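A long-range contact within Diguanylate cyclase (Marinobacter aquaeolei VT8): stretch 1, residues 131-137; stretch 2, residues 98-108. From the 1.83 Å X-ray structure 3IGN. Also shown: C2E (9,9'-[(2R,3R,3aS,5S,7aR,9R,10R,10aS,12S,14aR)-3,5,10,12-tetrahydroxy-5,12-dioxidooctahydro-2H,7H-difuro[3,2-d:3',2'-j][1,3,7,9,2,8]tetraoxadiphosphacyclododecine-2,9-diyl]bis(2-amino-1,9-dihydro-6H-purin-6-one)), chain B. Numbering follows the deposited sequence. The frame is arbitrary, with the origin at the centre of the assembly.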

# COMPACT_ATOMS: atom_id res chain seq x y z
N SER A 131 6.08 -6.17 -1.29
CA SER A 131 5.50 -6.75 -2.50
C SER A 131 4.33 -5.81 -2.77
O SER A 131 3.65 -5.41 -1.83
CB SER A 131 5.01 -8.18 -2.24
OG SER A 131 6.10 -9.09 -2.17
N MSE A 132 4.09 -5.46 -4.02
CA MSE A 132 3.00 -4.53 -4.33
C MSE A 132 2.11 -4.97 -5.49
O MSE A 132 2.59 -5.51 -6.49
CB MSE A 132 3.60 -3.16 -4.64
CG MSE A 132 4.68 -2.74 -3.66
SE MSE A 132 5.45 -1.01 -4.06
CE MSE A 132 6.71 -1.55 -5.35
N GLY A 133 0.82 -4.72 -5.34
CA GLY A 133 -0.15 -5.07 -6.37
C GLY A 133 -0.90 -3.83 -6.82
O GLY A 133 -1.34 -3.04 -5.99
N ILE A 134 -1.05 -3.68 -8.13
CA ILE A 134 -1.73 -2.53 -8.72
C ILE A 134 -2.94 -2.97 -9.54
O ILE A 134 -2.87 -3.96 -10.26
CB ILE A 134 -0.80 -1.76 -9.69
CG1 ILE A 134 0.37 -1.12 -8.93
CG2 ILE A 134 -1.59 -0.68 -10.46
CD1 ILE A 134 1.47 -0.65 -9.87
N ALA A 135 -4.04 -2.25 -9.41
CA ALA A 135 -5.22 -2.55 -10.18
C ALA A 135 -5.86 -1.26 -10.64
O ALA A 135 -6.38 -0.48 -9.82
CB ALA A 135 -6.23 -3.38 -9.37
N GLN A 136 -5.81 -0.99 -11.94
CA GLN A 136 -6.46 0.20 -12.46
C GLN A 136 -7.93 -0.20 -12.54
O GLN A 136 -8.26 -1.33 -12.89
CB GLN A 136 -5.94 0.58 -13.85
CG GLN A 136 -6.79 1.68 -14.51
CD GLN A 136 -6.15 2.28 -15.75
OE1 GLN A 136 -5.07 1.87 -16.15
NE2 GLN A 136 -6.82 3.26 -16.36
N LEU A 137 -8.81 0.73 -12.20
CA LEU A 137 -10.23 0.45 -12.24
C LEU A 137 -10.80 0.43 -13.65
O LEU A 137 -10.56 1.34 -14.44
CB LEU A 137 -10.97 1.50 -11.39
CG LEU A 137 -12.49 1.38 -11.22
CD1 LEU A 137 -12.87 0.01 -10.67
CD2 LEU A 137 -12.97 2.49 -10.29
P1 C2E B . 8.42 10.46 -13.68
O2P C2E B . 8.53 10.36 -12.08
O1P C2E B . 9.30 9.45 -14.31
O5' C2E B . 6.93 10.23 -14.17
C5' C2E B . 6.08 9.36 -13.52
C4' C2E B . 4.68 9.34 -14.13
O4' C2E B . 3.98 8.39 -13.31
C3' C2E B . 3.97 10.71 -14.00
O3' C2E B . 3.54 11.36 -15.20
C2' C2E B . 2.85 10.47 -13.01
O2' C2E B . 1.59 10.83 -13.57
C1' C2E B . 2.94 9.02 -12.54
N9 C2E B . 3.35 9.21 -11.13
C8 C2E B . 4.64 9.26 -10.63
N7 C2E B . 4.66 9.45 -9.37
C5 C2E B . 3.39 9.54 -8.94
C6 C2E B . 2.79 9.76 -7.67
O6 C2E B . 3.48 9.91 -6.67
N1 C2E B . 1.42 9.80 -7.59
C2 C2E B . 0.64 9.63 -8.72
N2 C2E B . -0.72 9.67 -8.61
N3 C2E B . 1.19 9.43 -9.91
C4 C2E B . 2.53 9.38 -10.06
P11 C2E B . 3.77 12.95 -15.05
O21 C2E B . 2.98 13.57 -13.78
O11 C2E B . 3.32 13.65 -16.28
O5A C2E B . 5.35 13.09 -14.87
C5A C2E B . 5.98 14.27 -14.56
C4A C2E B . 7.50 14.09 -14.49
O4A C2E B . 7.99 15.34 -13.98
C3A C2E B . 7.96 12.96 -13.55
O3A C2E B . 8.76 11.96 -14.14
C2A C2E B . 8.64 13.63 -12.40
O2A C2E B . 9.99 13.16 -12.21
C1A C2E B . 8.57 15.13 -12.65
N91 C2E B . 7.65 15.49 -11.54
C81 C2E B . 6.28 15.69 -11.61
N71 C2E B . 5.80 15.97 -10.44
C51 C2E B . 6.80 15.98 -9.54
C61 C2E B . 6.87 16.21 -8.14
O61 C2E B . 5.86 16.48 -7.50
N11 C2E B . 8.09 16.13 -7.52
C21 C2E B . 9.23 15.82 -8.24
N21 C2E B . 10.43 15.75 -7.59
N31 C2E B . 9.17 15.60 -9.55
C41 C2E B . 8.00 15.67 -10.23
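Stretch 2 (98-108) TDAESARVICE

Stretch 2 packs as a helix against one face of an extended strand. Residues 131-136 are strand; Thr 98 and Asp 99 are extended, and from Ala 100 to Glu 108 the backbone is helical, with phi near -60° and psi between about -35° and -52°. The helix runs nearly antiparallel to the strand, with a signed crossing angle of 153° and a closest approach of 8.4 Å between axes. Its first turn therefore lies by Gln 136 and its later turns by Met 132: Gln 136 CA is 5.2 Å from Ala 100 CA, while Met 132 CA is 7.3 Å from Cys 107 CA.

The strand's alternation sets the first rule. Met 132, Ile 134 and Gln 136 send CA-to-CB toward the helix; Ala 135 points away, and Gly 133 has no side chain to point. The helix answers with Ala 103 and Cys 107, one turn apart and both pointing toward the strand, and with Ala 100, whose CB leaves sideways. These are small residues, so the long strand side chains can reach close to the helical backbone.

Ile 134 occupies the middle and has the largest covered area in the contact. With chi1 m and chi2 t it brings CD1 against the helix backbone, 3.6 Å from Arg 104 N and 3.7 Å from Cys 107 SG, while its CG2 lies 3.8 Å from Ala 103 CB. Both ends of the branched side chain lie against Ala 103, and CD1 also reaches the next turn at Cys 107. Cys 107, at chi1 m, turns its sulfur to Ile 134 CD1.

Met 132, present as selenomethionine, is m, t, m: the trans chi2 carries the chain outward, and SE comes 3.9 Å from Cys 107 CB. Cys 107 is therefore touched by two strand residues, SE of Met 132 meeting its CB and CD1 of Ile 134 its SG. The terminal methyl of Met 132 is modelled too close to the Cys 107 carbonyl, and that approach is best given no weight.

Gln 136 supplies the polar end. Both chi1 and chi2 are t, so the side chain is fully extended and brings OE1 to the helix start, where Ala 100 N donates to Gln 136 OE1 at 2.8 Å with an angle of 158°. The first amides of a helix have no preceding turn to supply carbonyl acceptors, and here a side chain from across the contact satisfies one of them. A water bridges further, donating to Gln 136 OE1 at 2.6 Å and to Glu 101 OE1 at 2.9 Å.

Asp 99 is the N-cap. Its chi1 of 59° (p) places OD1 over the first turn, where it accepts from Ser 102 N at 2.9 Å; Ser 102 OG also donates to Asp 99 OD1, at 2.9 Å. Local capping and the long-range glutamine thus serve different amides of the same turn.

Val 105 points away from the strand, and its CG1 is 3.4 Å from C5' of C2E; Thr 98 OG1 accepts from C2E N2 at 2.9 Å.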

# COMPACT_ATOMS: atom_id res chain seq x y z
N THR A 98 -4.59 8.42 -12.43
CA THR A 98 -3.36 7.69 -12.68
C THR A 98 -3.67 6.31 -13.26
O THR A 98 -4.37 5.52 -12.62
CB THR A 98 -2.59 7.51 -11.36
OG1 THR A 98 -2.37 8.80 -10.77
CG2 THR A 98 -1.24 6.84 -11.60
N ASP A 99 -3.15 6.00 -14.44
CA ASP A 99 -3.40 4.69 -15.03
C ASP A 99 -2.42 3.65 -14.52
O ASP A 99 -1.51 3.96 -13.76
CB ASP A 99 -3.39 4.73 -16.57
CG ASP A 99 -2.07 5.21 -17.16
OD1 ASP A 99 -1.03 5.14 -16.49
OD2 ASP A 99 -2.08 5.64 -18.33
N ALA A 100 -2.61 2.40 -14.93
CA ALA A 100 -1.76 1.31 -14.46
C ALA A 100 -0.26 1.54 -14.65
O ALA A 100 0.53 1.34 -13.73
CB ALA A 100 -2.17 0.01 -15.15
N GLU A 101 0.13 1.96 -15.84
CA GLU A 101 1.53 2.20 -16.14
C GLU A 101 2.13 3.30 -15.28
O GLU A 101 3.29 3.20 -14.86
CB GLU A 101 1.70 2.52 -17.63
CG GLU A 101 1.31 1.38 -18.58
CD GLU A 101 -0.11 0.84 -18.37
OE1 GLU A 101 -1.06 1.64 -18.24
OE2 GLU A 101 -0.26 -0.41 -18.36
N SER A 102 1.35 4.35 -15.00
CA SER A 102 1.83 5.46 -14.19
C SER A 102 1.93 5.04 -12.72
O SER A 102 2.81 5.51 -11.99
CB SER A 102 0.90 6.66 -14.32
OG SER A 102 0.94 7.15 -15.65
N ALA A 103 1.00 4.19 -12.29
CA ALA A 103 1.01 3.70 -10.92
C ALA A 103 2.28 2.90 -10.66
O ALA A 103 2.87 2.98 -9.58
CB ALA A 103 -0.22 2.82 -10.69
N ARG A 104 2.72 2.16 -11.66
CA ARG A 104 3.93 1.36 -11.51
C ARG A 104 5.12 2.25 -11.15
O ARG A 104 5.97 1.86 -10.36
CB ARG A 104 4.19 0.59 -12.80
CG ARG A 104 5.26 -0.48 -12.67
CD ARG A 104 5.76 -0.89 -14.03
NE ARG A 104 4.88 -1.82 -14.72
CZ ARG A 104 4.65 -3.06 -14.31
NH1 ARG A 104 5.24 -3.51 -13.21
NH2 ARG A 104 3.85 -3.85 -15.00
N VAL A 105 5.16 3.46 -11.71
CA VAL A 105 6.26 4.39 -11.43
C VAL A 105 6.35 4.77 -9.96
O VAL A 105 7.42 4.68 -9.36
CB VAL A 105 6.13 5.69 -12.27
CG1 VAL A 105 7.23 6.66 -11.89
CG2 VAL A 105 6.18 5.36 -13.74
N ILE A 106 5.24 5.21 -9.37
CA ILE A 106 5.24 5.59 -7.97
C ILE A 106 5.50 4.35 -7.12
O ILE A 106 6.23 4.41 -6.13
CB ILE A 106 3.89 6.27 -7.56
CG1 ILE A 106 3.57 6.01 -6.08
CG2 ILE A 106 2.77 5.80 -8.44
CD1 ILE A 106 4.39 6.81 -5.10
N CYS A 107 4.92 3.21 -7.50
CA CYS A 107 5.13 1.99 -6.74
C CYS A 107 6.60 1.58 -6.75
O CYS A 107 7.16 1.23 -5.71
CB CYS A 107 4.24 0.87 -7.29
SG CYS A 107 2.49 1.06 -6.80
N GLU A 108 7.23 1.63 -7.92
CA GLU A 108 8.64 1.27 -8.03
C GLU A 108 9.50 2.21 -7.19
O GLU A 108 10.44 1.77 -6.53
CB GLU A 108 9.08 1.33 -9.49
CG GLU A 108 10.58 1.15 -9.72
CD GLU A 108 11.09 -0.22 -9.29
OE1 GLU A 108 10.26 -1.09 -8.94
OE2 GLU A 108 12.32 -0.42 -9.33
O HOH W 1 -3.95 1.28 -18.46